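Local coordinates for protein gamma-hexachlorocyclohexane dehydrochlorinase (Sphingomonas paucimobilis, PDB 3A76) that catalyses the two successive dehydrochlorinations that convert the pollutant lindane (gamma-hexachlorocyclohexane) into 1,3,4,6-tetrachloro-1,4-cyclohexadiene, at residues D35-K40 with A131-E136; A60-E65 with E74-L79; R99-F102 with V108-I111; L117-L120 with Q125-L128; E136-D141 with K145-N150. All blocks are in the same frame, centred on the assembly; numbering follows the deposited sequence.

Contact 1 (D35-K40 with A131-E136)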
# COMPACT_ATOMS: atom_id res chain seq x y z
N ASP B 35 10.04 7.40 3.23
CA ASP B 35 9.46 8.73 3.52
C ASP B 35 9.49 9.68 2.36
O ASP B 35 8.54 10.45 2.17
CB ASP B 35 10.16 9.35 4.70
CG ASP B 35 9.79 8.71 5.98
OD1 ASP B 35 8.83 7.92 5.96
OD2 ASP B 35 10.44 8.97 7.00
N LEU B 36 10.56 9.62 1.56
CA LEU B 36 10.61 10.38 0.30
C LEU B 36 9.49 9.94 -0.62
O LEU B 36 8.74 10.76 -1.14
CB LEU B 36 11.97 10.21 -0.40
CG LEU B 36 13.21 10.90 0.19
CD1 LEU B 36 14.42 10.58 -0.68
CD2 LEU B 36 12.98 12.42 0.32
N TYR B 37 9.38 8.63 -0.80
CA TYR B 37 8.38 8.01 -1.67
C TYR B 37 6.94 8.40 -1.25
O TYR B 37 6.15 8.84 -2.08
CB TYR B 37 8.61 6.50 -1.65
CG TYR B 37 7.77 5.68 -2.59
CD1 TYR B 37 6.58 5.08 -2.14
CD2 TYR B 37 8.17 5.45 -3.91
CE1 TYR B 37 5.82 4.31 -3.00
CE2 TYR B 37 7.42 4.70 -4.77
CZ TYR B 37 6.25 4.12 -4.31
OH TYR B 37 5.48 3.37 -5.17
N SER B 38 6.62 8.26 0.03
CA SER B 38 5.31 8.69 0.53
C SER B 38 5.07 10.21 0.39
O SER B 38 4.09 10.62 -0.22
CB SER B 38 5.13 8.24 1.98
OG SER B 38 5.24 6.83 2.04
N ASP B 39 6.01 11.02 0.91
CA ASP B 39 5.94 12.51 0.80
C ASP B 39 5.56 13.01 -0.57
O ASP B 39 4.79 13.96 -0.69
CB ASP B 39 7.27 13.16 1.17
CG ASP B 39 7.54 13.15 2.64
OD1 ASP B 39 6.58 13.03 3.42
OD2 ASP B 39 8.72 13.27 3.03
N LYS B 40 6.11 12.40 -1.61
CA LYS B 40 5.80 12.89 -2.94
C LYS B 40 4.31 12.78 -3.16
O LYS B 40 3.69 13.73 -3.61
CB LYS B 40 6.55 12.13 -4.05
CG LYS B 40 6.82 13.04 -5.24
CD LYS B 40 6.65 12.40 -6.58
CE LYS B 40 5.23 12.58 -7.10
NZ LYS B 40 5.04 11.84 -8.36
N ALA B 131 0.19 3.18 -12.30
CA ALA B 131 1.47 3.66 -12.81
C ALA B 131 2.65 3.03 -12.11
O ALA B 131 2.56 2.59 -10.98
CB ALA B 131 1.55 5.20 -12.77
N VAL B 132 3.77 2.97 -12.83
CA VAL B 132 5.03 2.49 -12.28
C VAL B 132 5.98 3.67 -12.09
O VAL B 132 6.10 4.55 -12.98
CB VAL B 132 5.64 1.39 -13.20
CG1 VAL B 132 7.10 1.06 -12.82
CG2 VAL B 132 4.79 0.14 -13.14
N PHE B 133 6.63 3.71 -10.93
CA PHE B 133 7.71 4.66 -10.67
C PHE B 133 9.08 3.99 -10.83
O PHE B 133 9.32 2.91 -10.28
CB PHE B 133 7.58 5.24 -9.25
CG PHE B 133 6.29 6.01 -9.01
CD1 PHE B 133 5.55 5.80 -7.86
CD2 PHE B 133 5.84 6.94 -9.94
CE1 PHE B 133 4.38 6.52 -7.63
CE2 PHE B 133 4.66 7.66 -9.72
CZ PHE B 133 3.93 7.46 -8.56
N THR B 134 9.96 4.63 -11.61
CA THR B 134 11.35 4.22 -11.72
C THR B 134 12.13 5.40 -11.16
O THR B 134 12.07 6.51 -11.71
CB THR B 134 11.77 3.93 -13.19
OG1 THR B 134 10.76 3.14 -13.83
CG2 THR B 134 13.12 3.17 -13.26
N ASP B 135 12.80 5.17 -10.05
CA ASP B 135 13.37 6.24 -9.27
C ASP B 135 14.86 6.05 -9.03
O ASP B 135 15.37 4.92 -9.02
CB ASP B 135 12.67 6.34 -7.90
CG ASP B 135 11.19 6.69 -7.99
OD1 ASP B 135 10.43 6.29 -7.08
OD2 ASP B 135 10.79 7.38 -8.95
N GLU B 136 15.53 7.18 -8.82
CA GLU B 136 16.89 7.21 -8.32
C GLU B 136 16.91 8.15 -7.15
O GLU B 136 16.32 9.23 -7.22
CB GLU B 136 17.85 7.73 -9.38
CG GLU B 136 18.06 6.82 -10.58
CD GLU B 136 18.98 7.48 -11.60
OE1 GLU B 136 18.86 7.17 -12.80
OE2 GLU B 136 19.80 8.33 -11.19
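Y37 and K40 on helix 35-40 meet F133 and D135 on strand 131-136 where the two axes pass 11.6 Å apart, their directions inclined at 128°. Backbones this far apart leave the bridging to side chains. Y37 does most of it: with CG anti to the backbone N (chi1 -175°), its ring swings across to F133. The phenol oxygen Y37 OH comes up to the edge of the F133 ring, 3.6 Å from F133 CD1, and also makes a weak hydrogen bond to D113 O. Behind the hydroxyl, Y37 CE2 touches F133 CD1 at 3.8 Å, with the two ring planes 79° apart. D135 lies at the edge of the tyrosine ring, OD1 standing 4.0 Å from Y37 CD2. That carboxylate oxygen is chiefly engaged by R149 in a salt bridge, and the same R149 makes a cation-pi contact with F133. Three residues on from Y37, K40 NZ lies 4.4 Å from F133 CE2, with the like-charged R149 close by. F133 also comes within about 4 Å of bound spermidine, which puts this end of the contact beside the ligand pocket, close to the inferred proton acceptor H93. The helix thus packs on the sheet, with strands 107-120 and 143-158 flanking strand 125-140.

Contact 2 (A60-E65 with E74-L79)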
# COMPACT_ATOMS: atom_id res chain seq x y z
N ALA B 60 17.72 17.29 -9.67
CA ALA B 60 16.78 16.16 -9.77
C ALA B 60 15.81 16.37 -10.90
O ALA B 60 15.45 17.50 -11.21
CB ALA B 60 16.04 15.95 -8.47
N GLU B 61 15.38 15.27 -11.54
CA GLU B 61 14.55 15.34 -12.74
C GLU B 61 13.29 14.46 -12.67
O GLU B 61 13.37 13.22 -12.62
CB GLU B 61 15.36 15.01 -14.00
CG GLU B 61 16.67 15.79 -14.11
CD GLU B 61 16.95 16.27 -15.52
OE1 GLU B 61 16.41 15.68 -16.49
OE2 GLU B 61 17.73 17.25 -15.66
N TRP B 62 12.13 15.12 -12.69
CA TRP B 62 10.84 14.47 -12.55
C TRP B 62 10.14 14.41 -13.90
O TRP B 62 9.74 15.42 -14.46
CB TRP B 62 9.99 15.17 -11.47
CG TRP B 62 8.60 14.58 -11.19
CD1 TRP B 62 8.16 13.32 -11.49
CD2 TRP B 62 7.51 15.23 -10.51
NE1 TRP B 62 6.87 13.16 -11.06
CE2 TRP B 62 6.45 14.31 -10.46
CE3 TRP B 62 7.34 16.50 -9.95
CZ2 TRP B 62 5.21 14.63 -9.87
CZ3 TRP B 62 6.11 16.82 -9.36
CH2 TRP B 62 5.06 15.88 -9.33
N THR B 63 9.99 13.20 -14.42
CA THR B 63 9.32 12.98 -15.68
C THR B 63 8.02 12.21 -15.46
O THR B 63 7.97 11.27 -14.67
CB THR B 63 10.22 12.20 -16.67
OG1 THR B 63 11.45 12.92 -16.89
CG2 THR B 63 9.52 11.99 -17.99
N ILE B 64 6.98 12.65 -16.16
CA ILE B 64 5.76 11.89 -16.28
C ILE B 64 5.53 11.72 -17.78
O ILE B 64 5.33 12.71 -18.51
CB ILE B 64 4.57 12.58 -15.57
CG1 ILE B 64 4.80 12.64 -14.04
CG2 ILE B 64 3.26 11.86 -15.89
CD1 ILE B 64 3.80 13.54 -13.24
N GLU B 65 5.58 10.48 -18.24
CA GLU B 65 5.34 10.19 -19.65
C GLU B 65 3.99 10.74 -20.09
O GLU B 65 2.99 10.54 -19.41
CB GLU B 65 5.41 8.69 -19.91
CG GLU B 65 6.82 8.16 -20.05
CD GLU B 65 6.88 6.64 -20.02
OE1 GLU B 65 7.57 6.11 -19.12
OE2 GLU B 65 6.25 5.97 -20.87
N GLU B 74 11.63 23.79 -8.00
CA GLU B 74 10.83 24.76 -8.75
C GLU B 74 10.11 24.09 -9.91
O GLU B 74 8.97 24.43 -10.23
CB GLU B 74 11.71 25.93 -9.26
CG GLU B 74 10.94 27.03 -10.00
CD GLU B 74 10.09 27.93 -9.08
OE1 GLU B 74 10.66 28.92 -8.53
OE2 GLU B 74 8.87 27.66 -8.92
N GLY B 75 10.79 23.14 -10.56
CA GLY B 75 10.18 22.34 -11.62
C GLY B 75 8.99 21.53 -11.11
O GLY B 75 7.94 21.48 -11.76
N ALA B 76 9.18 20.93 -9.93
CA ALA B 76 8.11 20.20 -9.21
C ALA B 76 6.89 21.10 -8.92
O ALA B 76 5.76 20.75 -9.28
CB ALA B 76 8.68 19.60 -7.90
N LEU B 77 7.13 22.28 -8.33
CA LEU B 77 6.07 23.26 -8.08
C LEU B 77 5.41 23.76 -9.36
O LEU B 77 4.22 24.01 -9.40
CB LEU B 77 6.59 24.46 -7.27
CG LEU B 77 6.77 24.45 -5.75
CD1 LEU B 77 6.15 23.23 -5.09
CD2 LEU B 77 8.22 24.55 -5.41
N ASP B 78 6.22 23.88 -10.40
CA ASP B 78 5.75 24.27 -11.72
C ASP B 78 4.74 23.23 -12.28
O ASP B 78 3.63 23.59 -12.67
CB ASP B 78 7.00 24.47 -12.61
CG ASP B 78 6.69 24.77 -14.06
OD1 ASP B 78 7.68 24.78 -14.82
OD2 ASP B 78 5.52 24.99 -14.46
N LEU B 79 5.12 21.96 -12.26
CA LEU B 79 4.22 20.85 -12.65
C LEU B 79 2.94 20.77 -11.78
O LEU B 79 1.83 20.75 -12.30
CB LEU B 79 5.01 19.53 -12.63
CG LEU B 79 4.35 18.15 -12.85
CD1 LEU B 79 3.57 18.12 -14.13
CD2 LEU B 79 5.42 17.06 -12.88
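L79 sets one methyl squarely on the indole of W62. L79 CD2 lies 3.4 Å from the centroid of the six-membered ring and only 7° off its normal, a clear CH-pi contact. The nearest ring atom is W62 CE3, 3.5 Å from L79 CD2. The two side chains run at about a right angle, the leucine branch coming down on the flat of the indole. A76 takes a different approach, at the ring's edge: its CA sits near the indole plane, 3.9 Å from W62 CE3, and its methyl CB is 4.0 Å from the same carbon. I64 completes the apolar cluster from further along the strand, its CD1 touching L79 CD2 at 3.9 Å. One methyl of L79 therefore serves both strand residues.

W62 carries CG anti to the backbone N (chi1 -178°), and that throws the indole out toward the helix. Beyond this first shell, W56 stacks with W62, while L84 touches both W62 and L79. I64 also contacts the bound spermidine, so the strand end belongs to the ligand pocket. Strand 60-64 and the 74-79 turns run roughly alongside, 24° apart in direction. Y70 of strand 68-71 touches L79, L52 of helix 49-53 touches A76, and strand 143-158 pairs with strand 60-64 and brings R149 against W62.

Contact 3 (R99-F102 with V108-I111)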
# COMPACT_ATOMS: atom_id res chain seq x y z
N ARG B 99 10.62 -1.06 -3.93
CA ARG B 99 11.69 -2.04 -3.91
C ARG B 99 13.00 -1.33 -4.23
O ARG B 99 13.12 -0.69 -5.28
CB ARG B 99 11.38 -3.20 -4.87
CG ARG B 99 12.44 -4.26 -4.95
CD ARG B 99 12.55 -5.04 -3.67
NE ARG B 99 13.96 -5.18 -3.31
CZ ARG B 99 14.66 -6.31 -3.38
NH1 ARG B 99 14.08 -7.43 -3.78
NH2 ARG B 99 15.93 -6.31 -3.04
N LEU B 100 13.95 -1.41 -3.31
CA LEU B 100 15.20 -0.68 -3.45
C LEU B 100 16.40 -1.57 -3.81
O LEU B 100 16.51 -2.71 -3.36
CB LEU B 100 15.49 0.17 -2.20
CG LEU B 100 14.41 1.14 -1.67
CD1 LEU B 100 14.85 1.80 -0.35
CD2 LEU B 100 14.01 2.19 -2.72
N GLU B 101 17.28 -1.02 -4.65
CA GLU B 101 18.57 -1.63 -4.98
C GLU B 101 19.66 -0.60 -4.68
O GLU B 101 19.74 0.44 -5.33
CB GLU B 101 18.62 -2.04 -6.45
CG GLU B 101 19.86 -2.86 -6.87
CD GLU B 101 20.08 -2.86 -8.39
OE1 GLU B 101 19.44 -2.05 -9.11
OE2 GLU B 101 20.91 -3.68 -8.86
N PHE B 102 20.46 -0.87 -3.65
CA PHE B 102 21.58 0.01 -3.31
C PHE B 102 22.74 -0.17 -4.30
O PHE B 102 23.43 -1.20 -4.28
CB PHE B 102 22.04 -0.25 -1.87
CG PHE B 102 21.27 0.54 -0.83
CD1 PHE B 102 20.01 0.10 -0.40
CD2 PHE B 102 21.79 1.71 -0.29
CE1 PHE B 102 19.29 0.82 0.56
CE2 PHE B 102 21.09 2.43 0.67
CZ PHE B 102 19.83 1.99 1.10
N VAL B 108 20.76 4.87 -4.79
CA VAL B 108 19.82 3.75 -4.90
C VAL B 108 18.88 3.90 -6.07
O VAL B 108 18.42 5.00 -6.40
CB VAL B 108 19.01 3.46 -3.57
CG1 VAL B 108 19.86 3.68 -2.33
CG2 VAL B 108 17.75 4.28 -3.50
N ASN B 109 18.59 2.77 -6.71
CA ASN B 109 17.51 2.72 -7.67
C ASN B 109 16.27 2.19 -6.95
O ASN B 109 16.38 1.37 -6.03
CB ASN B 109 17.87 1.85 -8.87
CG ASN B 109 19.15 2.32 -9.57
OD1 ASN B 109 19.50 3.52 -9.57
ND2 ASN B 109 19.87 1.38 -10.18
N GLY B 110 15.11 2.69 -7.33
CA GLY B 110 13.87 2.21 -6.76
C GLY B 110 12.86 1.95 -7.83
O GLY B 110 12.84 2.64 -8.85
N ILE B 111 12.06 0.91 -7.63
CA ILE B 111 10.79 0.76 -8.36
C ILE B 111 9.63 0.77 -7.35
O ILE B 111 9.79 0.40 -6.19
CB ILE B 111 10.72 -0.53 -9.24
CG1 ILE B 111 11.31 -1.73 -8.51
CG2 ILE B 111 11.39 -0.31 -10.62
CD1 ILE B 111 11.03 -3.04 -9.19
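F102 and V108 pack on one face of a beta hairpin formed by strands 88-102 and 107-120, here antiparallel with axes at 162°. From CB, the F102 side chain starts with CG anti to the carbonyl carbon (chi1 -86°), and this lays the ring beside the valine. F102 CG is 3.8 Å from V108 CG1. The approach tightens along one side of the ring, where F102 CD2 comes to 3.4 Å of V108 CG1 and CE2 remains almost as near. At the far end CZ is again 3.8 Å from V108 CG1, while CD1 and CE1 lie a little further off. The methyl is thus over the ring face, displaced toward its rim, as a CH-pi contact. With an alanine here the V108 methyl would probably lose its aromatic cover, and R26 and S29 of helix 22-45, which also touch this side chain, would be left facing a gap.

L100 shares this face, its CD2 against G110 CA. On the opposite face, which also carries R99 and I111, E101 and N109 lie side by side, their carboxylate and amide planes strongly turned and not hydrogen-bonded to each other. R99 heads away from the hairpin to a salt bridge with D39 of the third subunit, bringing this strand, outermost in its own chain's sheet, into the trimer interface. The hydrogen-bonded pairs are R99 with I111 and E101 with N109. In the second, E101 N gives the straightest bond, 172° at the hydrogen, to N109 O at 2.9 Å.

Contact 4 (L117-L120 with Q125-L128)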
# COMPACT_ATOMS: atom_id res chain seq x y z
N LEU B 117 -6.67 7.24 -7.70
CA LEU B 117 -8.09 7.55 -7.92
C LEU B 117 -8.29 9.05 -7.83
O LEU B 117 -7.79 9.69 -6.91
CB LEU B 117 -8.94 6.88 -6.84
CG LEU B 117 -8.75 5.39 -6.63
CD1 LEU B 117 -9.56 4.92 -5.41
CD2 LEU B 117 -9.15 4.65 -7.88
N GLY B 118 -9.02 9.62 -8.79
CA GLY B 118 -9.26 11.06 -8.79
C GLY B 118 -10.46 11.52 -9.59
O GLY B 118 -11.08 10.73 -10.29
N ASN B 119 -10.79 12.79 -9.46
CA ASN B 119 -11.79 13.40 -10.33
C ASN B 119 -11.14 14.45 -11.21
O ASN B 119 -10.57 15.42 -10.72
CB ASN B 119 -12.93 14.05 -9.53
CG ASN B 119 -13.97 13.06 -9.08
OD1 ASN B 119 -14.48 12.28 -9.87
ND2 ASN B 119 -14.31 13.10 -7.79
N LEU B 120 -11.22 14.25 -12.52
CA LEU B 120 -10.71 15.23 -13.49
C LEU B 120 -11.62 16.44 -13.56
O LEU B 120 -12.82 16.30 -13.67
CB LEU B 120 -10.61 14.60 -14.88
CG LEU B 120 -9.59 13.48 -15.07
CD1 LEU B 120 -9.82 12.82 -16.42
CD2 LEU B 120 -8.15 13.97 -14.90
N GLN B 125 -14.85 14.03 -14.24
CA GLN B 125 -14.80 12.61 -14.54
C GLN B 125 -13.86 11.90 -13.57
O GLN B 125 -12.74 12.35 -13.34
CB GLN B 125 -14.34 12.40 -15.99
CG GLN B 125 -14.13 10.96 -16.40
CD GLN B 125 -15.43 10.18 -16.50
OE1 GLN B 125 -16.15 10.29 -17.50
NE2 GLN B 125 -15.72 9.39 -15.47
N SER B 126 -14.36 10.81 -12.99
CA SER B 126 -13.62 9.97 -12.07
C SER B 126 -12.71 9.02 -12.83
O SER B 126 -13.15 8.36 -13.76
CB SER B 126 -14.58 9.18 -11.21
OG SER B 126 -15.22 10.03 -10.29
N ILE B 127 -11.45 8.95 -12.41
CA ILE B 127 -10.49 8.06 -13.07
C ILE B 127 -9.73 7.17 -12.13
O ILE B 127 -9.51 7.51 -10.98
CB ILE B 127 -9.42 8.81 -13.95
CG1 ILE B 127 -8.93 10.09 -13.27
CG2 ILE B 127 -9.95 9.06 -15.35
CD1 ILE B 127 -7.61 10.54 -13.82
N LEU B 128 -9.34 6.02 -12.67
CA LEU B 128 -8.34 5.15 -12.06
C LEU B 128 -7.08 5.14 -12.96
O LEU B 128 -7.17 4.97 -14.19
CB LEU B 128 -8.93 3.75 -11.86
CG LEU B 128 -8.12 2.63 -11.20
CD1 LEU B 128 -9.08 1.62 -10.61
CD2 LEU B 128 -7.13 1.96 -12.19
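L120 and I127 cross at about a right angle on one face of a beta hairpin, strands 107-120 and 125-140, near its turn. The isoleucine places CG1 between its backbone N and carbonyl carbon (chi1 40°), a crowded position that carries CD1 over to the leucine. I127 CD1 then touches L120 CD2 at 3.6 Å, while I127 CG2 meets the other leucine methyl, L120 CD1, at 3.9 Å. F88 of strand 88-102 packs against both residues. G118, the partner of I127, has no side chain to compete for this face.

On the face of L117, N119, S126 and L128 the side chains run differently. L117 and L128 lie side by side and point the same way, L117 CD2 against L128 CG at 4.0 Å. Beyond them in the trimer, L117 packs on L115 of the second subunit and L128 on F164 of the third. N119 and S126 form a polar pair: the hydroxyl S126 OG donates to N119 OD1, although the modelled separation is too short to be taken literally. F164 of the same chain grips the pair from outside, its O accepting from N119 ND2 and its N bonded to S126 OG, so the C-terminal segment is tied to the hairpin. Closest to the turn, Q125 N donates a hydrogen bond to L120 O at 3.1 Å.

Contact 5 (E136-D141 with K145-N150)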
# COMPACT_ATOMS: atom_id res chain seq x y z
N GLU B 136 15.53 7.18 -8.82
CA GLU B 136 16.89 7.21 -8.32
C GLU B 136 16.91 8.15 -7.15
O GLU B 136 16.32 9.23 -7.22
CB GLU B 136 17.85 7.73 -9.38
CG GLU B 136 18.06 6.82 -10.58
CD GLU B 136 18.98 7.48 -11.60
OE1 GLU B 136 18.86 7.17 -12.80
OE2 GLU B 136 19.80 8.33 -11.19
N TYR B 137 17.58 7.74 -6.09
CA TYR B 137 17.76 8.56 -4.89
C TYR B 137 19.24 8.83 -4.63
O TYR B 137 20.10 7.99 -4.89
CB TYR B 137 17.13 7.88 -3.65
CG TYR B 137 15.68 7.49 -3.83
CD1 TYR B 137 15.33 6.23 -4.32
CD2 TYR B 137 14.67 8.40 -3.53
CE1 TYR B 137 13.98 5.87 -4.49
CE2 TYR B 137 13.33 8.05 -3.70
CZ TYR B 137 12.99 6.79 -4.18
OH TYR B 137 11.65 6.47 -4.34
N GLU B 138 19.53 10.01 -4.10
CA GLU B 138 20.91 10.41 -3.89
C GLU B 138 21.10 11.01 -2.51
O GLU B 138 20.32 11.88 -2.09
CB GLU B 138 21.32 11.42 -4.97
CG GLU B 138 22.78 11.83 -4.97
CD GLU B 138 23.14 12.58 -6.23
OE1 GLU B 138 22.96 12.02 -7.33
OE2 GLU B 138 23.59 13.74 -6.11
N ARG B 139 22.13 10.55 -1.82
CA ARG B 139 22.48 11.06 -0.50
C ARG B 139 23.64 12.05 -0.60
O ARG B 139 24.75 11.68 -1.02
CB ARG B 139 22.83 9.90 0.42
CG ARG B 139 22.84 10.24 1.89
CD ARG B 139 23.99 9.51 2.52
NE ARG B 139 23.64 8.81 3.75
CZ ARG B 139 23.82 7.50 3.93
NH1 ARG B 139 24.34 6.74 2.97
NH2 ARG B 139 23.49 6.94 5.08
N ARG B 140 23.37 13.29 -0.23
CA ARG B 140 24.40 14.33 -0.17
C ARG B 140 24.44 14.90 1.23
O ARG B 140 23.51 15.59 1.65
CB ARG B 140 24.11 15.45 -1.16
CG ARG B 140 23.94 15.03 -2.60
CD ARG B 140 23.53 16.22 -3.44
NE ARG B 140 23.09 15.83 -4.77
CZ ARG B 140 22.68 16.68 -5.72
NH1 ARG B 140 22.65 17.99 -5.51
NH2 ARG B 140 22.29 16.20 -6.89
N ASP B 141 25.53 14.62 1.95
CA ASP B 141 25.80 15.22 3.28
C ASP B 141 24.82 14.74 4.34
O ASP B 141 24.35 15.53 5.18
CB ASP B 141 25.81 16.76 3.20
CG ASP B 141 27.06 17.30 2.52
OD1 ASP B 141 28.15 17.22 3.13
OD2 ASP B 141 26.94 17.82 1.38
N LYS B 145 17.49 12.54 -1.10
CA LYS B 145 16.46 13.15 -1.91
C LYS B 145 16.35 12.42 -3.25
O LYS B 145 17.22 11.62 -3.60
CB LYS B 145 16.72 14.65 -2.11
CG LYS B 145 16.85 15.45 -0.82
CD LYS B 145 16.53 16.91 -1.05
CE LYS B 145 16.80 17.72 0.21
NZ LYS B 145 15.95 18.95 0.17
N PHE B 146 15.26 12.68 -3.96
CA PHE B 146 15.10 12.17 -5.31
C PHE B 146 16.18 12.77 -6.19
O PHE B 146 16.42 13.99 -6.17
CB PHE B 146 13.75 12.56 -5.89
CG PHE B 146 12.59 11.70 -5.45
CD1 PHE B 146 12.20 10.60 -6.22
CD2 PHE B 146 11.86 12.01 -4.31
CE1 PHE B 146 11.10 9.82 -5.83
CE2 PHE B 146 10.76 11.22 -3.92
CZ PHE B 146 10.39 10.13 -4.68
N SER B 147 16.83 11.92 -6.97
CA SER B 147 17.70 12.36 -8.05
C SER B 147 16.92 12.27 -9.36
O SER B 147 17.14 13.06 -10.28
CB SER B 147 18.94 11.48 -8.14
OG SER B 147 19.38 11.44 -9.49
N LYS B 148 16.02 11.30 -9.44
CA LYS B 148 15.20 11.13 -10.63
C LYS B 148 13.92 10.42 -10.25
O LYS B 148 13.86 9.70 -9.23
CB LYS B 148 15.97 10.33 -11.69
CG LYS B 148 15.66 10.72 -13.13
CD LYS B 148 16.71 10.15 -14.12
CE LYS B 148 18.04 10.93 -14.11
NZ LYS B 148 17.99 12.27 -14.76
N ARG B 149 12.88 10.64 -11.06
CA ARG B 149 11.67 9.85 -11.03
C ARG B 149 11.13 9.79 -12.43
O ARG B 149 10.94 10.82 -13.06
CB ARG B 149 10.59 10.46 -10.09
CG ARG B 149 9.15 9.94 -10.38
CD ARG B 149 8.22 9.96 -9.17
NE ARG B 149 8.53 8.89 -8.23
CZ ARG B 149 7.84 8.60 -7.12
NH1 ARG B 149 8.25 7.60 -6.35
NH2 ARG B 149 6.75 9.29 -6.77
N ASN B 150 10.90 8.57 -12.92
CA ASN B 150 10.05 8.39 -14.09
C ASN B 150 8.72 7.74 -13.67
O ASN B 150 8.69 6.75 -12.93
CB ASN B 150 10.76 7.60 -15.20
CG ASN B 150 9.91 7.44 -16.45
OD1 ASN B 150 9.13 6.49 -16.57
ND2 ASN B 150 10.08 8.36 -17.41
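Y137 and F146 make the tight side of this hairpin contact. The tyrosine edge carbon CE2 stands over one face of the F146 ring, 3.6 Å from F146 CE1, and Y137 OH is 3.7 Å from that same carbon. The rings run alongside with planes 46° apart. Y137 gets there with CG anti to its carbonyl carbon (chi1 -54°), its aromatic group also touching I33 and L36 of helix 22-45. A serine in its place would probably strip F146 of this neighbour and open a gap beneath the helix.

The backbone is tightly joined here too. E136 O takes two donors from the same face of its plane, S147 N at 2.7 Å and K148 N at 3.1 Å. Next along, E138 N donates to K145 O at 2.9 Å.

The other face, with E136, E138, K145 and K148, is looser and partly exposed. E136 and K148 lie side by side, E136 OE1 being 3.9 Å from the lysine CD, but their charged ends do not meet. E138 turns instead to R140, two residues on, in a salt bridge through OE2 that R140 extends to D59. With two residues, S147 and K148, opposite the single E136, this is a classic beta bulge, and the strand turns a corner at S147 in the curved sheet of the SnoaL-like fold.

In the fold
Following the chain from its N terminus, segment 35-40 of helix 22-45 opens the longest loop, which contact 1 closes only at strand 131-136. Contacts 2, 3 and 4 are nested inside it, one after another: contact 2 brings helix 72-87 back onto strand 60-64, and contacts 3 and 4 close successive hairpins at opposite ends of strand 107-120. Contact 5 begins at E136, where contact 1 ends, and closes the last hairpin; no two loops cross. The five meet through one sheet. D135 N bonds G110 O to join contacts 1 and 3, V108 O and Y137 N join 3 and 5, and T63 N with R149 O binds contact 2 to contact 5.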